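Local coordinates for protein UDP-N-acetylglucosamine 2-epimerase (Listeria monocytogenes, PDB 3OT5) that probably interconverts UDP-N-acetylglucosamine and UDP-N-acetylmannosamine by inverting the configuration at C2 of the sugar, at residues R249-S254 and N350-A355; S302-T307 and L356-N361. All blocks are in the same frame, centred on the assembly; numbering follows the deposited sequence.

Interactions 1 and 2 follow helix 348-360 along its length in the domain built on the six-stranded parallel sheet. In interaction 1 its first half meets the neighbouring helix 240-254; in interaction 2 its C-terminal half sits against strand 302-307. Both contacts are largely buried, but each has a less enclosed margin, at Glu250 and Ile352 in the first and at Tyr303 in the second. Interaction 1 is held by aliphatic packing without a bond across it, whereas interaction 2 adds a tyrosine hydroxyl bonded to a helix carbonyl. Phe306 CZ lies 3.6 Å from Ala355 CB, and separately Ile251 packs on Leu359, so the two contacts adjoin.

Interaction 1. Residues R249-S254 and N350-A355; sequences REIVES and NLIKEA
Ile251 and Ile352 mark the closest pairing of the two backbones, with CA atoms 6.0 Å apart, where the short segments of helices 240-254 and 348-360 run in the same general direction with axes 9.7 Å apart at a crossing angle of -38°. Ile251 reaches across with its longer branch: with CG1 anti to the carbonyl carbon (chi1 -65°) and the chain extended to CD1, the branch lies against the backbone of the other helix at Ile352 and against the methyl of Ala355, with CD1 near Leu351 O. Its CG1 is 4.0 Å from Ile352 CA and 4.3 Å from Ile352 CG1, so the side chain meets the neighbouring helix close to its backbone. The same CG1 lies 4.0 Å from Ala355 CB, which points into the interface.

Ile352 has the same rotamer and sends its CD1 the other way, to the carboxylate end of Glu250. The two side chains run roughly perpendicular to each other, and Ile352 CD1 comes within 3.3 Å of Glu250 OE2 and 3.9 Å of Glu250 CG. The extended chain of Glu250 carries the carboxylate past the isoleucine methyl. Behind this front, the carbonyl oxygen of Glu250 accepts from both Ser254 N and Ser254 OG, which approach from opposite faces of its plane; the hydroxyl bond is 2.7 Å long.

The two helices pack side by side on one face of the six-stranded parallel sheet, in one layer of the three-layer alpha-beta-alpha sandwich of this Rossmann-fold domain, and Phe306 of strand 302-307 lies beneath Ile251 and Ala355. No hydrogen bond or salt bridge spans the two segments, so their association here rests on shape and apolar burial, with the Glu250 carboxylate confined to its less buried margin.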
ATOM      1  N   ARG A 249     -25.911  -5.519  -6.074  1.00 53.54           N
ATOM      2  CA  ARG A 249     -26.812  -6.102  -7.060  1.00 54.72           C
ATOM      3  C   ARG A 249     -27.865  -5.052  -7.390  1.00 55.85           C
ATOM      4  O   ARG A 249     -28.131  -4.752  -8.556  1.00 55.97           O
ATOM      5  CB  ARG A 249     -27.508  -7.324  -6.472  1.00 55.80           C
ATOM      6  CG  ARG A 249     -28.598  -7.945  -7.333  1.00 59.99           C
ATOM      7  CD  ARG A 249     -28.072  -8.737  -8.524  1.00 62.04           C
ATOM      8  NE  ARG A 249     -29.183  -9.300  -9.294  1.00 64.13           N
ATOM      9  CZ  ARG A 249     -29.093 -10.309 -10.160  1.00 64.90           C
ATOM     10  NH1 ARG A 249     -27.946 -10.945 -10.345  1.00 65.85           N
ATOM     11  NH2 ARG A 249     -30.179 -10.722 -10.802  1.00 67.02           N
ATOM     12  N   GLU A 250     -28.455  -4.492  -6.341  1.00 56.27           N
ATOM     13  CA  GLU A 250     -29.498  -3.478  -6.488  1.00 58.47           C
ATOM     14  C   GLU A 250     -28.985  -2.191  -7.158  1.00 56.90           C
ATOM     15  O   GLU A 250     -29.725  -1.545  -7.905  1.00 58.98           O
ATOM     16  CB  GLU A 250     -30.153  -3.189  -5.127  1.00 59.58           C
ATOM     17  CG  GLU A 250     -31.342  -2.247  -5.203  1.00 66.09           C
ATOM     18  CD  GLU A 250     -32.126  -2.149  -3.895  1.00 72.44           C
ATOM     19  OE1 GLU A 250     -32.926  -1.196  -3.756  1.00 74.96           O
ATOM     20  OE2 GLU A 250     -31.949  -3.019  -3.010  1.00 75.70           O
ATOM     21  N   ILE A 251     -27.734  -1.822  -6.895  1.00 54.87           N
ATOM     22  CA  ILE A 251     -27.136  -0.637  -7.513  1.00 54.14           C
ATOM     23  C   ILE A 251     -27.057  -0.899  -9.017  1.00 54.67           C
ATOM     24  O   ILE A 251     -27.463  -0.059  -9.838  1.00 55.05           O
ATOM     25  CB  ILE A 251     -25.712  -0.338  -6.958  1.00 52.73           C
ATOM     26  CG1 ILE A 251     -25.760   0.029  -5.472  1.00 51.14           C
ATOM     27  CG2 ILE A 251     -25.065   0.807  -7.709  1.00 50.70           C
ATOM     28  CD1 ILE A 251     -24.372   0.136  -4.821  1.00 44.70           C
ATOM     29  N   VAL A 252     -26.558  -2.082  -9.368  1.00 53.13           N
ATOM     30  CA  VAL A 252     -26.428  -2.483 -10.765  1.00 54.25           C
ATOM     31  C   VAL A 252     -27.777  -2.540 -11.487  1.00 56.92           C
ATOM     32  O   VAL A 252     -27.892  -2.059 -12.613  1.00 58.36           O
ATOM     33  CB  VAL A 252     -25.701  -3.833 -10.897  1.00 53.02           C
ATOM     34  CG1 VAL A 252     -25.798  -4.367 -12.328  1.00 52.54           C
ATOM     35  CG2 VAL A 252     -24.259  -3.681 -10.453  1.00 50.73           C
ATOM     36  N   GLU A 253     -28.793  -3.112 -10.846  1.00 58.91           N
ATOM     37  CA  GLU A 253     -30.128  -3.193 -11.465  1.00 62.20           C
ATOM     38  C   GLU A 253     -30.790  -1.823 -11.619  1.00 63.75           C
ATOM     39  O   GLU A 253     -31.483  -1.572 -12.598  1.00 66.23           O
ATOM     40  CB  GLU A 253     -31.059  -4.112 -10.664  1.00 63.10           C
ATOM     41  CG  GLU A 253     -30.636  -5.575 -10.647  1.00 63.80           C
ATOM     42  CD  GLU A 253     -31.610  -6.465  -9.891  1.00 70.09           C
ATOM     43  OE1 GLU A 253     -32.759  -6.032  -9.630  1.00 75.18           O
ATOM     44  OE2 GLU A 253     -31.233  -7.613  -9.573  1.00 71.84           O
ATOM     45  N   SER A 254     -30.563  -0.943 -10.649  1.00 63.85           N
ATOM     46  CA  SER A 254     -31.151   0.393 -10.648  1.00 65.61           C
ATOM     47  C   SER A 254     -30.495   1.359 -11.626  1.00 65.32           C
ATOM     48  O   SER A 254     -31.136   2.318 -12.070  1.00 67.02           O
ATOM     49  CB  SER A 254     -31.070   0.983  -9.240  1.00 66.11           C
ATOM     50  OG  SER A 254     -31.767   0.167  -8.310  1.00 69.11           O
ATOM     51  N   ASN A 350     -27.069   1.896   3.235  1.00 67.91           N
ATOM     52  CA  ASN A 350     -26.057   2.932   3.178  1.00 66.18           C
ATOM     53  C   ASN A 350     -25.161   2.719   1.936  1.00 62.26           C
ATOM     54  O   ASN A 350     -24.696   3.681   1.327  1.00 60.63           O
ATOM     55  CB  ASN A 350     -25.249   2.953   4.485  1.00 66.80           C
ATOM     56  CG  ASN A 350     -24.662   4.318   4.792  1.00 68.92           C
ATOM     57  OD1 ASN A 350     -25.331   5.345   4.629  1.00 71.57           O
ATOM     58  ND2 ASN A 350     -23.442   4.336   5.304  1.00 65.90           N
ATOM     59  N   LEU A 351     -24.910   1.463   1.568  1.00 60.34           N
ATOM     60  CA  LEU A 351     -24.122   1.173   0.358  1.00 57.78           C
ATOM     61  C   LEU A 351     -24.824   1.770  -0.869  1.00 57.61           C
ATOM     62  O   LEU A 351     -24.213   2.511  -1.653  1.00 56.21           O
ATOM     63  CB  LEU A 351     -23.923  -0.334   0.151  1.00 56.65           C
ATOM     64  CG  LEU A 351     -22.681  -1.084   0.685  1.00 57.42           C
ATOM     65  CD1 LEU A 351     -22.644  -1.045   2.183  1.00 57.42           C
ATOM     66  CD2 LEU A 351     -22.577  -2.517   0.177  1.00 59.29           C
ATOM     67  N   ILE A 352     -26.110   1.446  -1.012  1.00 58.40           N
ATOM     68  CA  ILE A 352     -26.942   1.918  -2.132  1.00 59.37           C
ATOM     69  C   ILE A 352     -27.014   3.440  -2.199  1.00 61.22           C
ATOM     70  O   ILE A 352     -26.697   4.045  -3.227  1.00 59.94           O
ATOM     71  CB  ILE A 352     -28.390   1.375  -2.036  1.00 61.31           C
ATOM     72  CG1 ILE A 352     -28.406  -0.153  -2.126  1.00 59.15           C
ATOM     73  CG2 ILE A 352     -29.251   1.947  -3.158  1.00 64.06           C
ATOM     74  CD1 ILE A 352     -29.769  -0.759  -1.907  1.00 58.71           C
ATOM     75  N   LYS A 353     -27.435   4.055  -1.101  1.00 63.95           N
ATOM     76  CA  LYS A 353     -27.554   5.507  -1.040  1.00 67.60           C
ATOM     77  C   LYS A 353     -26.280   6.200  -1.460  1.00 65.56           C
ATOM     78  O   LYS A 353     -26.268   7.042  -2.361  1.00 66.19           O
ATOM     79  CB  LYS A 353     -27.851   5.954   0.388  1.00 70.82           C
ATOM     80  CG  LYS A 353     -29.215   5.623   0.926  1.00 76.74           C
ATOM     81  CD  LYS A 353     -29.236   5.834   2.449  1.00 84.19           C
ATOM     82  CE  LYS A 353     -28.785   7.236   2.862  1.00 87.95           C
ATOM     83  NZ  LYS A 353     -28.763   7.404   4.347  1.00 93.67           N
ATOM     84  N   GLU A 354     -25.194   5.824  -0.800  1.00 62.98           N
ATOM     85  CA  GLU A 354     -23.916   6.456  -1.044  1.00 61.43           C
ATOM     86  C   GLU A 354     -23.422   6.197  -2.463  1.00 58.84           C
ATOM     87  O   GLU A 354     -22.829   7.072  -3.085  1.00 60.00           O
ATOM     88  CB  GLU A 354     -22.892   5.986  -0.025  1.00 59.57           C
ATOM     89  CG  GLU A 354     -21.828   7.013   0.201  1.00 63.53           C
ATOM     90  CD  GLU A 354     -22.369   8.210   0.968  1.00 67.99           C
ATOM     91  OE1 GLU A 354     -22.070   9.358   0.585  1.00 72.41           O
ATOM     92  OE2 GLU A 354     -23.131   7.994   1.931  1.00 69.12           O
ATOM     93  N   ALA A 355     -23.664   4.998  -2.973  1.00 56.97           N
ATOM     94  CA  ALA A 355     -23.267   4.661  -4.331  1.00 55.22           C
ATOM     95  C   ALA A 355     -24.060   5.518  -5.330  1.00 57.15           C
ATOM     96  O   ALA A 355     -23.486   6.188  -6.196  1.00 56.46           O
ATOM     97  CB  ALA A 355     -23.519   3.202  -4.594  1.00 54.33           C
TER

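Interaction 2. Residues S302-T307 and L356-N361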
ATOM      1  N   SER A 302     -11.966   2.497 -13.131  1.00 54.56           N
ATOM      2  CA  SER A 302     -13.125   2.442 -12.247  1.00 51.89           C
ATOM      3  C   SER A 302     -13.732   3.822 -11.977  1.00 51.95           C
ATOM      4  O   SER A 302     -13.028   4.834 -11.947  1.00 51.68           O
ATOM      5  CB  SER A 302     -12.735   1.779 -10.929  1.00 50.20           C
ATOM      6  OG  SER A 302     -12.232   0.474 -11.165  1.00 48.41           O
ATOM      7  N   TYR A 303     -15.047   3.847 -11.802  1.00 50.21           N
ATOM      8  CA  TYR A 303     -15.769   5.068 -11.513  1.00 50.35           C
ATOM      9  C   TYR A 303     -15.789   5.218  -9.998  1.00 48.50           C
ATOM     10  O   TYR A 303     -15.711   6.324  -9.473  1.00 49.40           O
ATOM     11  CB  TYR A 303     -17.191   4.996 -12.076  1.00 51.86           C
ATOM     12  CG  TYR A 303     -18.002   6.263 -11.954  1.00 52.47           C
ATOM     13  CD1 TYR A 303     -17.884   7.282 -12.894  1.00 54.08           C
ATOM     14  CD2 TYR A 303     -18.928   6.428 -10.924  1.00 55.71           C
ATOM     15  CE1 TYR A 303     -18.648   8.453 -12.798  1.00 53.28           C
ATOM     16  CE2 TYR A 303     -19.701   7.593 -10.822  1.00 54.53           C
ATOM     17  CZ  TYR A 303     -19.548   8.602 -11.759  1.00 54.87           C
ATOM     18  OH  TYR A 303     -20.307   9.754 -11.657  1.00 61.49           O
ATOM     19  N   LEU A 304     -15.898   4.099  -9.294  1.00 45.15           N
ATOM     20  CA  LEU A 304     -15.893   4.139  -7.845  1.00 44.24           C
ATOM     21  C   LEU A 304     -15.530   2.749  -7.356  1.00 42.68           C
ATOM     22  O   LEU A 304     -15.649   1.757  -8.082  1.00 42.40           O
ATOM     23  CB  LEU A 304     -17.244   4.620  -7.275  1.00 45.74           C
ATOM     24  CG  LEU A 304     -18.412   3.639  -7.178  1.00 44.83           C
ATOM     25  CD1 LEU A 304     -18.167   2.737  -5.990  1.00 43.14           C
ATOM     26  CD2 LEU A 304     -19.750   4.340  -6.996  1.00 48.36           C
ATOM     27  N   VAL A 305     -15.058   2.677  -6.127  1.00 42.84           N
ATOM     28  CA  VAL A 305     -14.656   1.403  -5.561  1.00 41.90           C
ATOM     29  C   VAL A 305     -15.146   1.273  -4.142  1.00 41.10           C
ATOM     30  O   VAL A 305     -15.124   2.239  -3.382  1.00 43.00           O
ATOM     31  CB  VAL A 305     -13.108   1.240  -5.599  1.00 41.06           C
ATOM     32  CG1 VAL A 305     -12.430   2.422  -4.967  1.00 44.01           C
ATOM     33  CG2 VAL A 305     -12.656  -0.077  -4.899  1.00 44.13           C
ATOM     34  N   PHE A 306     -15.646   0.088  -3.818  1.00 41.46           N
ATOM     35  CA  PHE A 306     -16.087  -0.264  -2.479  1.00 41.20           C
ATOM     36  C   PHE A 306     -15.012  -1.167  -1.955  1.00 40.08           C
ATOM     37  O   PHE A 306     -14.708  -2.149  -2.592  1.00 39.22           O
ATOM     38  CB  PHE A 306     -17.356  -1.113  -2.467  1.00 41.80           C
ATOM     39  CG  PHE A 306     -18.619  -0.379  -2.815  1.00 45.02           C
ATOM     40  CD1 PHE A 306     -19.285   0.367  -1.852  1.00 47.59           C
ATOM     41  CD2 PHE A 306     -19.204  -0.526  -4.071  1.00 45.98           C
ATOM     42  CE1 PHE A 306     -20.490   1.013  -2.158  1.00 51.66           C
ATOM     43  CE2 PHE A 306     -20.396   0.108  -4.382  1.00 47.39           C
ATOM     44  CZ  PHE A 306     -21.039   0.885  -3.425  1.00 51.09           C
ATOM     45  N   THR A 307     -14.476  -0.886  -0.775  1.00 40.23           N
ATOM     46  CA  THR A 307     -13.438  -1.727  -0.244  1.00 39.30           C
ATOM     47  C   THR A 307     -13.300  -1.583   1.242  1.00 39.54           C
ATOM     48  O   THR A 307     -13.815  -0.640   1.843  1.00 40.20           O
ATOM     49  CB  THR A 307     -12.053  -1.341  -0.859  1.00 39.23           C
ATOM     50  OG1 THR A 307     -11.077  -2.358  -0.590  1.00 39.94           O
ATOM     51  CG2 THR A 307     -11.578  -0.021  -0.307  1.00 35.66           C
ATOM     52  N   LEU A 356     -25.382   5.493  -5.199  1.00 58.58           N
ATOM     53  CA  LEU A 356     -26.250   6.256  -6.092  1.00 61.89           C
ATOM     54  C   LEU A 356     -25.869   7.729  -6.097  1.00 63.69           C
ATOM     55  O   LEU A 356     -25.809   8.353  -7.153  1.00 64.79           O
ATOM     56  CB  LEU A 356     -27.720   6.079  -5.713  1.00 63.54           C
ATOM     57  CG  LEU A 356     -28.262   4.653  -5.826  1.00 63.63           C
ATOM     58  CD1 LEU A 356     -29.775   4.633  -5.607  1.00 64.65           C
ATOM     59  CD2 LEU A 356     -27.929   4.066  -7.180  1.00 62.43           C
ATOM     60  N   ASP A 357     -25.608   8.275  -4.913  1.00 64.97           N
ATOM     61  CA  ASP A 357     -25.198   9.673  -4.773  1.00 67.34           C
ATOM     62  C   ASP A 357     -24.073   9.974  -5.750  1.00 65.12           C
ATOM     63  O   ASP A 357     -24.169  10.903  -6.559  1.00 66.42           O
ATOM     64  CB  ASP A 357     -24.712   9.939  -3.344  1.00 67.16           C
ATOM     65  CG  ASP A 357     -24.225  11.367  -3.136  1.00 71.94           C
ATOM     66  OD1 ASP A 357     -23.196  11.540  -2.436  1.00 73.72           O
ATOM     67  OD2 ASP A 357     -24.837  12.309  -3.690  1.00 75.68           O
ATOM     68  N   LEU A 358     -23.017   9.165  -5.677  1.00 61.86           N
ATOM     69  CA  LEU A 358     -21.845   9.324  -6.542  1.00 60.51           C
ATOM     70  C   LEU A 358     -22.162   9.080  -8.012  1.00 60.68           C
ATOM     71  O   LEU A 358     -21.661   9.785  -8.891  1.00 61.90           O
ATOM     72  CB  LEU A 358     -20.719   8.388  -6.093  1.00 57.83           C
ATOM     73  CG  LEU A 358     -20.139   8.714  -4.720  1.00 58.79           C
ATOM     74  CD1 LEU A 358     -19.078   7.696  -4.311  1.00 55.75           C
ATOM     75  CD2 LEU A 358     -19.565  10.114  -4.733  1.00 60.70           C
ATOM     76  N   LEU A 359     -22.993   8.085  -8.284  1.00 60.21           N
ATOM     77  CA  LEU A 359     -23.369   7.783  -9.658  1.00 61.18           C
ATOM     78  C   LEU A 359     -24.280   8.851 -10.301  1.00 64.33           C
ATOM     79  O   LEU A 359     -24.122   9.169 -11.481  1.00 64.05           O
ATOM     80  CB  LEU A 359     -24.044   6.408  -9.727  1.00 60.28           C
ATOM     81  CG  LEU A 359     -23.120   5.222  -9.449  1.00 58.61           C
ATOM     82  CD1 LEU A 359     -23.919   3.940  -9.268  1.00 56.83           C
ATOM     83  CD2 LEU A 359     -22.082   5.074 -10.567  1.00 58.49           C
ATOM     84  N   ASP A 360     -25.195   9.427  -9.523  1.00 67.02           N
ATOM     85  CA  ASP A 360     -26.163  10.409 -10.060  1.00 71.44           C
ATOM     86  C   ASP A 360     -25.739  11.871 -10.019  1.00 74.07           C
ATOM     87  O   ASP A 360     -26.300  12.711 -10.737  1.00 78.01           O
ATOM     88  CB  ASP A 360     -27.478  10.287  -9.292  1.00 73.72           C
ATOM     89  CG  ASP A 360     -28.027   8.878  -9.294  1.00 72.92           C
ATOM     90  OD1 ASP A 360     -27.345   7.960  -9.804  1.00 70.80           O
ATOM     91  OD2 ASP A 360     -29.137   8.682  -8.765  1.00 71.74           O
ATOM     92  N   ASN A 361     -24.771  12.177  -9.166  1.00 73.27           N
ATOM     93  CA  ASN A 361     -24.287  13.531  -8.997  1.00 74.97           C
ATOM     94  C   ASN A 361     -22.819  13.641  -9.377  1.00 73.17           C
ATOM     95  O   ASN A 361     -21.924  13.326  -8.580  1.00 70.22           O
ATOM     96  CB  ASN A 361     -24.481  13.939  -7.542  1.00 76.20           C
ATOM     97  CG  ASN A 361     -25.915  13.770  -7.080  1.00 79.11           C
ATOM     98  OD1 ASN A 361     -26.860  14.193  -7.753  1.00 83.76           O
ATOM     99  ND2 ASN A 361     -26.084  13.169  -5.907  1.00 80.34           N
TER
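The ring of Tyr303 reaches the last turn of helix 348-360, where its OH donates a 3.1 Å hydrogen bond to Leu358 O. That oxygen lies off the rim of the ring, close to its plane, while the hydroxyl approaches 24° out of the carbonyl plane with a C=O...O angle of 144°. A chi1 of -174° turns the ring away from its own backbone nitrogen and sends it from the corner of the chain toward the helix. Leu359 CD2 meets the same ring obliquely, 3.5 Å from both Tyr303 CD2 and Tyr303 CE2. Deeper in, Leu304 CD2 fits between the two helix leucines, 4.3 Å from Leu358 CB and equally far from Leu359 CG.

Here a helix lies on a strand of the parallel six-stranded sheet, the alpha-beta layering of a Rossmann-like domain. The chain turns a corner at Tyr303 and continues as a strand flanked by 225-229 and 323-325.

Further out, Tyr303 stacks with the ring of His365, which also bonds to Tyr303 O, and makes a cation-pi contact with Arg225. Arg225 in turn donates to Leu359 O, tying the strand-side cation to the helix end. Asn361 ND2 gives a 2.7 Å hydrogen bond to Asp357 OD2, and on another side of the helix Asp360 forms a salt bridge with Arg255.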